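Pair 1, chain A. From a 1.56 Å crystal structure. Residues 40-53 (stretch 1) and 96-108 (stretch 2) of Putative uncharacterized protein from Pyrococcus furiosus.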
# COMPACT_ATOMS: atom_id res chain seq x y z
N VAL A 40 -3.81 6.13 -3.47
CA VAL A 40 -3.13 5.35 -4.51
C VAL A 40 -3.28 3.85 -4.28
O VAL A 40 -3.42 3.09 -5.24
CB VAL A 40 -1.65 5.78 -4.73
CG1 VAL A 40 -1.58 7.26 -5.07
CG2 VAL A 40 -0.78 5.45 -3.51
N SER A 41 -3.28 3.43 -3.02
CA SER A 41 -3.43 2.01 -2.70
C SER A 41 -4.80 1.49 -3.14
O SER A 41 -4.91 0.36 -3.61
CB SER A 41 -3.22 1.76 -1.21
OG SER A 41 -1.88 2.01 -0.85
N SER A 42 -5.82 2.33 -2.99
CA SER A 42 -7.19 1.96 -3.37
C SER A 42 -7.34 1.79 -4.89
O SER A 42 -8.21 1.05 -5.35
CB SER A 42 -8.19 2.98 -2.85
OG SER A 42 -8.22 4.16 -3.64
N LYS A 43 -6.50 2.49 -5.65
CA LYS A 43 -6.58 2.49 -7.11
C LYS A 43 -5.70 1.47 -7.81
O LYS A 43 -5.94 1.14 -8.98
CB LYS A 43 -6.29 3.89 -7.66
CG LYS A 43 -7.36 4.93 -7.35
CD LYS A 43 -8.67 4.65 -8.08
CE LYS A 43 -9.68 5.74 -7.81
NZ LYS A 43 -10.98 5.46 -8.46
N ILE A 44 -4.68 0.96 -7.12
CA ILE A 44 -3.75 -0.00 -7.72
C ILE A 44 -4.46 -1.21 -8.36
O ILE A 44 -4.14 -1.57 -9.49
CB ILE A 44 -2.66 -0.46 -6.71
CG1 ILE A 44 -1.64 0.65 -6.50
CG2 ILE A 44 -1.97 -1.74 -7.19
CD1 ILE A 44 -0.76 0.46 -5.28
N PRO A 45 -5.42 -1.84 -7.64
CA PRO A 45 -6.05 -3.05 -8.20
C PRO A 45 -6.69 -2.85 -9.58
O PRO A 45 -6.66 -3.76 -10.40
CB PRO A 45 -7.11 -3.39 -7.16
CG PRO A 45 -6.54 -2.88 -5.89
CD PRO A 45 -5.92 -1.57 -6.28
N GLY A 46 -7.25 -1.66 -9.82
CA GLY A 46 -7.84 -1.33 -11.12
C GLY A 46 -6.86 -1.26 -12.28
O GLY A 46 -7.27 -1.16 -13.44
N TYR A 47 -5.57 -1.30 -11.96
CA TYR A 47 -4.51 -1.23 -12.96
C TYR A 47 -3.73 -2.54 -13.10
O TYR A 47 -2.71 -2.60 -13.78
CB TYR A 47 -3.55 -0.07 -12.64
CG TYR A 47 -4.17 1.29 -12.87
CD1 TYR A 47 -4.27 1.81 -14.16
CD2 TYR A 47 -4.67 2.03 -11.81
CE1 TYR A 47 -4.86 3.05 -14.38
CE2 TYR A 47 -5.25 3.27 -12.02
CZ TYR A 47 -5.34 3.78 -13.30
OH TYR A 47 -5.92 5.01 -13.50
N LEU A 48 -4.23 -3.59 -12.44
CA LEU A 48 -3.55 -4.89 -12.46
C LEU A 48 -4.20 -5.91 -13.39
O LEU A 48 -3.71 -7.03 -13.53
CB LEU A 48 -3.47 -5.47 -11.04
CG LEU A 48 -2.63 -4.71 -10.00
CD1 LEU A 48 -2.82 -5.34 -8.62
CD2 LEU A 48 -1.15 -4.68 -10.37
N GLY A 49 -5.29 -5.51 -14.04
CA GLY A 49 -6.15 -6.41 -14.82
C GLY A 49 -5.54 -7.12 -16.02
O GLY A 49 -6.09 -8.14 -16.47
N GLU A 50 -4.44 -6.60 -16.55
CA GLU A 50 -3.73 -7.23 -17.67
C GLU A 50 -3.09 -8.55 -17.23
O GLU A 50 -2.94 -9.47 -18.05
CB GLU A 50 -2.66 -6.29 -18.25
CG GLU A 50 -3.19 -4.98 -18.84
CD GLU A 50 -2.15 -3.85 -18.88
OE1 GLU A 50 -1.18 -3.86 -18.08
OE2 GLU A 50 -2.32 -2.91 -19.69
N LYS A 51 -2.73 -8.65 -15.95
CA LYS A 51 -1.96 -9.78 -15.43
C LYS A 51 -2.63 -10.54 -14.28
O LYS A 51 -2.26 -11.68 -13.99
CB LYS A 51 -0.56 -9.32 -14.98
CG LYS A 51 0.31 -8.68 -16.06
CD LYS A 51 0.47 -9.57 -17.29
CE LYS A 51 1.09 -10.91 -16.94
NZ LYS A 51 1.43 -11.68 -18.17
N ILE A 52 -3.60 -9.90 -13.63
CA ILE A 52 -4.28 -10.49 -12.48
C ILE A 52 -5.79 -10.32 -12.65
O ILE A 52 -6.27 -9.22 -12.97
CB ILE A 52 -3.81 -9.84 -11.13
CG1 ILE A 52 -2.31 -10.07 -10.91
CG2 ILE A 52 -4.61 -10.38 -9.94
CD1 ILE A 52 -1.67 -9.13 -9.88
N ASP A 53 -6.53 -11.40 -12.44
CA ASP A 53 -7.99 -11.34 -12.45
C ASP A 53 -8.43 -10.74 -11.12
O ASP A 53 -8.66 -11.46 -10.15
CB ASP A 53 -8.57 -12.75 -12.63
CG ASP A 53 -10.10 -12.77 -12.67
OD1 ASP A 53 -10.76 -11.73 -12.42
OD2 ASP A 53 -10.66 -13.85 -12.94
N LEU A 96 6.40 -13.22 -8.76
CA LEU A 96 6.38 -11.77 -8.53
C LEU A 96 4.96 -11.22 -8.49
O LEU A 96 4.62 -10.42 -7.60
CB LEU A 96 7.19 -11.04 -9.60
CG LEU A 96 8.70 -11.28 -9.64
CD1 LEU A 96 9.27 -10.64 -10.89
CD2 LEU A 96 9.39 -10.75 -8.39
N LEU A 97 4.13 -11.68 -9.43
CA LEU A 97 2.74 -11.21 -9.53
C LEU A 97 1.84 -11.77 -8.43
O LEU A 97 0.95 -11.08 -7.95
CB LEU A 97 2.17 -11.50 -10.92
CG LEU A 97 2.81 -10.74 -12.08
CD1 LEU A 97 2.40 -11.36 -13.41
CD2 LEU A 97 2.44 -9.25 -12.05
N VAL A 98 2.09 -13.02 -8.04
CA VAL A 98 1.37 -13.63 -6.91
C VAL A 98 1.57 -12.83 -5.62
O VAL A 98 0.62 -12.60 -4.88
CB VAL A 98 1.74 -15.13 -6.71
CG1 VAL A 98 1.27 -15.65 -5.36
CG2 VAL A 98 1.14 -15.98 -7.82
N GLU A 99 2.80 -12.38 -5.38
CA GLU A 99 3.07 -11.56 -4.19
C GLU A 99 2.32 -10.22 -4.23
O GLU A 99 1.81 -9.76 -3.20
CB GLU A 99 4.57 -11.35 -4.00
CG GLU A 99 4.92 -10.78 -2.63
CD GLU A 99 6.40 -10.54 -2.42
OE1 GLU A 99 7.19 -10.63 -3.40
OE2 GLU A 99 6.78 -10.26 -1.27
N VAL A 100 2.26 -9.61 -5.41
CA VAL A 100 1.48 -8.39 -5.62
C VAL A 100 -0.01 -8.62 -5.33
O VAL A 100 -0.62 -7.87 -4.58
CB VAL A 100 1.69 -7.83 -7.05
CG1 VAL A 100 0.69 -6.70 -7.37
CG2 VAL A 100 3.12 -7.33 -7.20
N ALA A 101 -0.57 -9.67 -5.93
CA ALA A 101 -1.97 -10.04 -5.73
C ALA A 101 -2.27 -10.30 -4.26
O ALA A 101 -3.29 -9.87 -3.73
CB ALA A 101 -2.35 -11.25 -6.58
N LYS A 102 -1.35 -11.00 -3.60
CA LYS A 102 -1.47 -11.31 -2.17
C LYS A 102 -1.52 -10.03 -1.32
O LYS A 102 -2.29 -9.95 -0.38
CB LYS A 102 -0.31 -12.20 -1.73
CG LYS A 102 -0.46 -12.83 -0.35
CD LYS A 102 0.78 -13.66 -0.06
CE LYS A 102 0.86 -14.06 1.39
NZ LYS A 102 2.09 -14.86 1.65
N ALA A 103 -0.70 -9.04 -1.67
CA ALA A 103 -0.69 -7.76 -0.96
C ALA A 103 -2.01 -7.00 -1.14
O ALA A 103 -2.48 -6.36 -0.20
CB ALA A 103 0.48 -6.89 -1.40
N VAL A 104 -2.58 -7.08 -2.34
CA VAL A 104 -3.87 -6.45 -2.62
C VAL A 104 -4.96 -7.11 -1.78
O VAL A 104 -5.75 -6.43 -1.12
CB VAL A 104 -4.22 -6.51 -4.13
CG1 VAL A 104 -5.68 -6.19 -4.38
CG2 VAL A 104 -3.33 -5.56 -4.91
N LEU A 105 -4.98 -8.44 -1.80
CA LEU A 105 -5.96 -9.20 -1.04
C LEU A 105 -5.82 -8.95 0.47
O LEU A 105 -6.81 -8.72 1.16
CB LEU A 105 -5.84 -10.70 -1.35
CG LEU A 105 -6.84 -11.63 -0.64
CD1 LEU A 105 -8.27 -11.30 -1.06
CD2 LEU A 105 -6.52 -13.09 -0.92
N THR A 106 -4.58 -8.98 0.96
CA THR A 106 -4.31 -8.75 2.37
C THR A 106 -4.83 -7.39 2.86
O THR A 106 -5.49 -7.31 3.90
CB THR A 106 -2.80 -8.92 2.67
OG1 THR A 106 -2.41 -10.25 2.32
CG2 THR A 106 -2.50 -8.67 4.15
N ARG A 107 -4.58 -6.33 2.09
CA ARG A 107 -5.08 -5.01 2.44
C ARG A 107 -6.61 -4.99 2.51
O ARG A 107 -7.18 -4.50 3.47
CB ARG A 107 -4.60 -3.94 1.45
CG ARG A 107 -5.25 -2.55 1.68
CD ARG A 107 -4.66 -1.46 0.77
NE ARG A 107 -3.32 -1.08 1.21
CZ ARG A 107 -3.02 0.06 1.83
NH1 ARG A 107 -3.94 0.99 2.06
NH2 ARG A 107 -1.76 0.27 2.19
N GLU A 108 -7.27 -5.54 1.48
CA GLU A 108 -8.72 -5.48 1.42
C GLU A 108 -9.39 -6.33 2.51
O GLU A 108 -10.39 -5.91 3.09
CB GLU A 108 -9.23 -5.85 0.02
CG GLU A 108 -8.83 -4.84 -1.06
CD GLU A 108 -9.14 -3.39 -0.69
OE1 GLU A 108 -10.33 -3.06 -0.50
OE2 GLU A 108 -8.19 -2.58 -0.61

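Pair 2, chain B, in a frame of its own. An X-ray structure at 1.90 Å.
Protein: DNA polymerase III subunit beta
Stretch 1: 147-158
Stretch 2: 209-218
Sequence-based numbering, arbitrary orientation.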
# COMPACT_ATOMS: atom_id res chain seq x y z
N ILE B 147 18.91 11.73 11.00
CA ILE B 147 18.41 11.16 9.79
C ILE B 147 16.97 11.63 9.48
O ILE B 147 16.68 12.11 8.36
CB ILE B 147 18.50 9.60 9.81
CG1 ILE B 147 19.96 9.18 9.78
CG2 ILE B 147 17.75 9.00 8.64
CD1 ILE B 147 20.19 7.71 10.17
N ASP B 148 16.08 11.50 10.45
CA ASP B 148 14.66 11.83 10.19
C ASP B 148 14.43 13.32 9.84
O ASP B 148 13.55 13.64 9.04
CB ASP B 148 13.77 11.41 11.34
CG ASP B 148 13.58 9.86 11.44
OD1 ASP B 148 14.11 9.13 10.58
OD2 ASP B 148 12.95 9.43 12.44
N LYS B 149 15.22 14.21 10.41
CA LYS B 149 15.18 15.64 10.08
C LYS B 149 15.66 16.00 8.68
O LYS B 149 15.39 17.09 8.21
CB LYS B 149 15.95 16.45 11.10
CG LYS B 149 15.44 16.39 12.53
CD LYS B 149 14.21 17.27 12.73
CE LYS B 149 13.88 17.36 14.20
NZ LYS B 149 12.53 17.95 14.37
N THR B 150 16.42 15.12 8.00
CA THR B 150 17.07 15.48 6.74
C THR B 150 16.83 14.55 5.54
O THR B 150 16.99 14.97 4.42
CB THR B 150 18.60 15.54 6.93
OG1 THR B 150 19.08 14.26 7.37
CG2 THR B 150 18.94 16.61 7.95
N ARG B 151 16.46 13.29 5.75
CA ARG B 151 16.64 12.32 4.66
C ARG B 151 15.65 12.53 3.51
O ARG B 151 15.94 12.20 2.38
CB ARG B 151 16.57 10.89 5.18
CG ARG B 151 15.22 10.40 5.46
CD ARG B 151 15.15 9.01 6.06
NE ARG B 151 15.15 7.98 5.07
CZ ARG B 151 14.56 6.78 5.22
NH1 ARG B 151 13.90 6.43 6.34
NH2 ARG B 151 14.62 5.94 4.22
N PHE B 152 14.52 13.17 3.81
CA PHE B 152 13.52 13.52 2.79
C PHE B 152 14.12 14.38 1.70
O PHE B 152 13.65 14.35 0.57
CB PHE B 152 12.31 14.21 3.44
CG PHE B 152 12.57 15.66 3.83
CD1 PHE B 152 13.11 15.98 5.07
CD2 PHE B 152 12.35 16.69 2.92
CE1 PHE B 152 13.41 17.31 5.41
CE2 PHE B 152 12.64 18.01 3.26
CZ PHE B 152 13.14 18.32 4.50
N ALA B 153 15.18 15.15 1.99
CA ALA B 153 15.77 16.02 1.00
C ALA B 153 16.86 15.38 0.14
O ALA B 153 17.41 16.05 -0.75
CB ALA B 153 16.33 17.24 1.68
N ILE B 154 17.19 14.11 0.39
CA ILE B 154 18.21 13.44 -0.42
C ILE B 154 17.57 13.11 -1.75
O ILE B 154 16.43 12.67 -1.77
CB ILE B 154 18.69 12.10 0.22
CG1 ILE B 154 19.37 12.36 1.59
CG2 ILE B 154 19.60 11.32 -0.73
CD1 ILE B 154 19.62 11.09 2.38
N SER B 155 18.32 13.26 -2.83
CA SER B 155 17.76 12.93 -4.14
C SER B 155 17.47 11.43 -4.23
O SER B 155 18.24 10.61 -3.69
CB SER B 155 18.67 13.33 -5.28
OG SER B 155 18.22 12.68 -6.46
N THR B 156 16.37 11.10 -4.90
CA THR B 156 15.99 9.70 -5.11
C THR B 156 16.52 9.12 -6.45
O THR B 156 16.20 8.01 -6.80
CB THR B 156 14.46 9.57 -5.09
OG1 THR B 156 13.94 10.45 -6.07
CG2 THR B 156 13.87 9.97 -3.76
N GLU B 157 17.33 9.88 -7.18
CA GLU B 157 17.92 9.44 -8.45
C GLU B 157 18.88 8.24 -8.27
O GLU B 157 19.55 8.10 -7.22
CB GLU B 157 18.71 10.61 -9.08
CG GLU B 157 18.85 10.64 -10.59
CD GLU B 157 17.57 11.05 -11.33
OE1 GLU B 157 17.18 10.39 -12.34
OE2 GLU B 157 16.95 12.04 -10.90
N GLU B 158 18.94 7.42 -9.32
CA GLU B 158 19.71 6.17 -9.33
C GLU B 158 21.23 6.34 -9.52
O GLU B 158 21.99 5.40 -9.27
CB GLU B 158 19.16 5.21 -10.41
N PRO B 209 25.48 6.88 1.18
CA PRO B 209 24.43 6.63 0.17
C PRO B 209 23.01 6.57 0.72
O PRO B 209 22.77 6.10 1.84
CB PRO B 209 24.84 5.27 -0.44
CG PRO B 209 26.32 5.23 -0.26
CD PRO B 209 26.56 5.88 1.10
N ARG B 210 22.07 7.03 -0.11
CA ARG B 210 20.66 7.04 0.26
C ARG B 210 20.19 5.72 0.79
O ARG B 210 19.57 5.66 1.85
CB ARG B 210 19.80 7.51 -0.94
CG ARG B 210 18.31 7.57 -0.66
CD ARG B 210 17.50 7.87 -1.92
NE ARG B 210 17.70 6.85 -2.96
CZ ARG B 210 18.45 6.95 -4.07
NH1 ARG B 210 19.10 8.07 -4.43
NH2 ARG B 210 18.53 5.88 -4.89
N LYS B 211 20.47 4.64 0.06
CA LYS B 211 20.01 3.33 0.50
C LYS B 211 20.65 2.93 1.83
O LYS B 211 20.03 2.28 2.67
CB LYS B 211 20.22 2.27 -0.59
CG LYS B 211 19.78 0.87 -0.14
CD LYS B 211 19.93 -0.20 -1.22
CE LYS B 211 19.66 -1.59 -0.67
NZ LYS B 211 19.95 -2.61 -1.73
N THR B 212 21.93 3.27 2.01
CA THR B 212 22.62 2.97 3.27
C THR B 212 21.98 3.64 4.48
O THR B 212 21.83 3.03 5.53
CB THR B 212 24.11 3.41 3.17
OG1 THR B 212 24.73 2.71 2.04
CG2 THR B 212 24.85 3.12 4.50
N ILE B 213 21.62 4.91 4.31
CA ILE B 213 20.87 5.64 5.35
C ILE B 213 19.55 4.93 5.66
O ILE B 213 19.21 4.78 6.81
CB ILE B 213 20.67 7.12 4.93
CG1 ILE B 213 22.01 7.85 4.98
CG2 ILE B 213 19.57 7.79 5.76
CD1 ILE B 213 22.64 7.95 6.36
N ALA B 214 18.86 4.46 4.64
CA ALA B 214 17.57 3.84 4.80
C ALA B 214 17.71 2.55 5.61
O ALA B 214 16.97 2.32 6.57
CB ALA B 214 16.93 3.57 3.46
N GLU B 215 18.70 1.74 5.24
CA GLU B 215 18.93 0.47 5.90
C GLU B 215 19.45 0.68 7.30
O GLU B 215 19.00 -0.01 8.23
CB GLU B 215 19.88 -0.41 5.06
CG GLU B 215 19.27 -0.85 3.73
CD GLU B 215 17.96 -1.59 3.95
OE1 GLU B 215 18.00 -2.50 4.76
OE2 GLU B 215 16.90 -1.19 3.38
N ALA B 216 20.37 1.64 7.50
CA ALA B 216 20.80 2.00 8.86
C ALA B 216 19.66 2.47 9.75
O ALA B 216 19.55 2.07 10.93
CB ALA B 216 21.94 3.06 8.85
N ARG B 217 18.80 3.31 9.19
CA ARG B 217 17.68 3.83 9.93
C ARG B 217 16.72 2.69 10.33
O ARG B 217 16.22 2.69 11.44
CB ARG B 217 16.94 4.88 9.06
CG ARG B 217 15.70 5.50 9.73
CD ARG B 217 16.03 6.19 11.04
NE ARG B 217 14.81 6.68 11.63
CZ ARG B 217 14.00 6.01 12.43
NH1 ARG B 217 14.27 4.76 12.76
NH2 ARG B 217 12.91 6.59 12.94
N ARG B 218 16.50 1.73 9.44
CA ARG B 218 15.68 0.53 9.77
C ARG B 218 16.25 -0.25 10.95
O ARG B 218 15.58 -0.53 11.92
CB ARG B 218 15.55 -0.35 8.52
CG ARG B 218 14.49 -1.42 8.64
CD ARG B 218 14.47 -2.44 7.49
NE ARG B 218 14.70 -1.84 6.17
CZ ARG B 218 13.80 -1.22 5.39
NH1 ARG B 218 12.50 -1.07 5.72
NH2 ARG B 218 14.21 -0.74 4.22
O HOH W 1 14.51 3.21 6.84
O HOH W 2 17.35 7.18 2.78

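Superposing pair 2 on pair 1 over the N, CA and C atoms of 14 central residues gives an RMSD of 1.0 Å. In both, a helical second stretch packs against a first stretch that leaves a helix and continues through turns. The matched positions run from A:Pro45 to A:Lys51 on B:Asp148 to B:Ile154, and from A:Leu96 to A:Leu105 on B:Pro209 to B:Arg218. The closest fit is A:Val98 on B:Lys211, whose CA atoms fall 0.1 Å apart; both residues direct CA-to-CB away from the partner stretch.

The matched helix positions that face the first stretch are spaced three or four residues apart: A:Leu97, A:Val100 and A:Val104 in pair 1, B:Arg210, B:Ile213 and B:Arg217 in pair 2. All six point toward it. Beside them, A:Ala101 and B:Ala214 coincide (side-chain centres 1.1 Å apart), and both direct CB sideways.

Pair 1 fills this interface mainly with hydrocarbon, and no hydrogen bond crosses it. A:Leu48 CD1 lies 4.0 Å from A:Val100 CG1 and 3.8 Å from A:Val104 CG2, so one methyl touches two successive facing positions. A:Pro45 CG meets A:Val104 CG1 at 3.7 Å. A:Lys51 contributes its aliphatic part, with CE 3.8 Å from A:Leu97 CD1, while its NZ is hydrogen-bonded elsewhere in the structure.

Pair 2 places charged groups at several of the same positions. Where pair 1 has A:Pro45 against A:Val104, pair 2 has B:Asp148 against B:Arg217, joined by a two-pronged salt bridge: B:Arg217 NE donates to B:Asp148 OD1 (2.8 Å, 165°) and B:Arg217 NH2 to B:Asp148 OD2 (2.9 Å, 160°). The carboxylate lies at the guanidinium edge, where the N-H bonds point.

At the A:Leu48 position, B:Arg151 reaches toward the helix, bringing NH2 within 3.4 Å of B:Ala214 CB. Water adds polar links: water 2 accepts from B:Arg151 NE at 3.3 Å and donates to B:Arg210 O at 2.8 Å.

The A:Lys51–A:Leu97 contact corresponds to B:Ile154–B:Arg210, with the aliphatic and the charged residue exchanged between stretches. B:Ile154 CG2 packs 3.8 Å from B:Arg210 CB, and the arginine extends onward to the backbone, its NH1 donating to B:Ser155 O and to B:Glu157 O, both at 2.8 Å.

An apolar element nevertheless persists in pair 2: B:Ile213, matching A:Val100, brings CG2 to 3.6 Å from B:Ile147 CG2. The buried areas are 466 Å² for pair 1 and 571 Å² for pair 2, where B:Arg210 alone has 114 Å² covered.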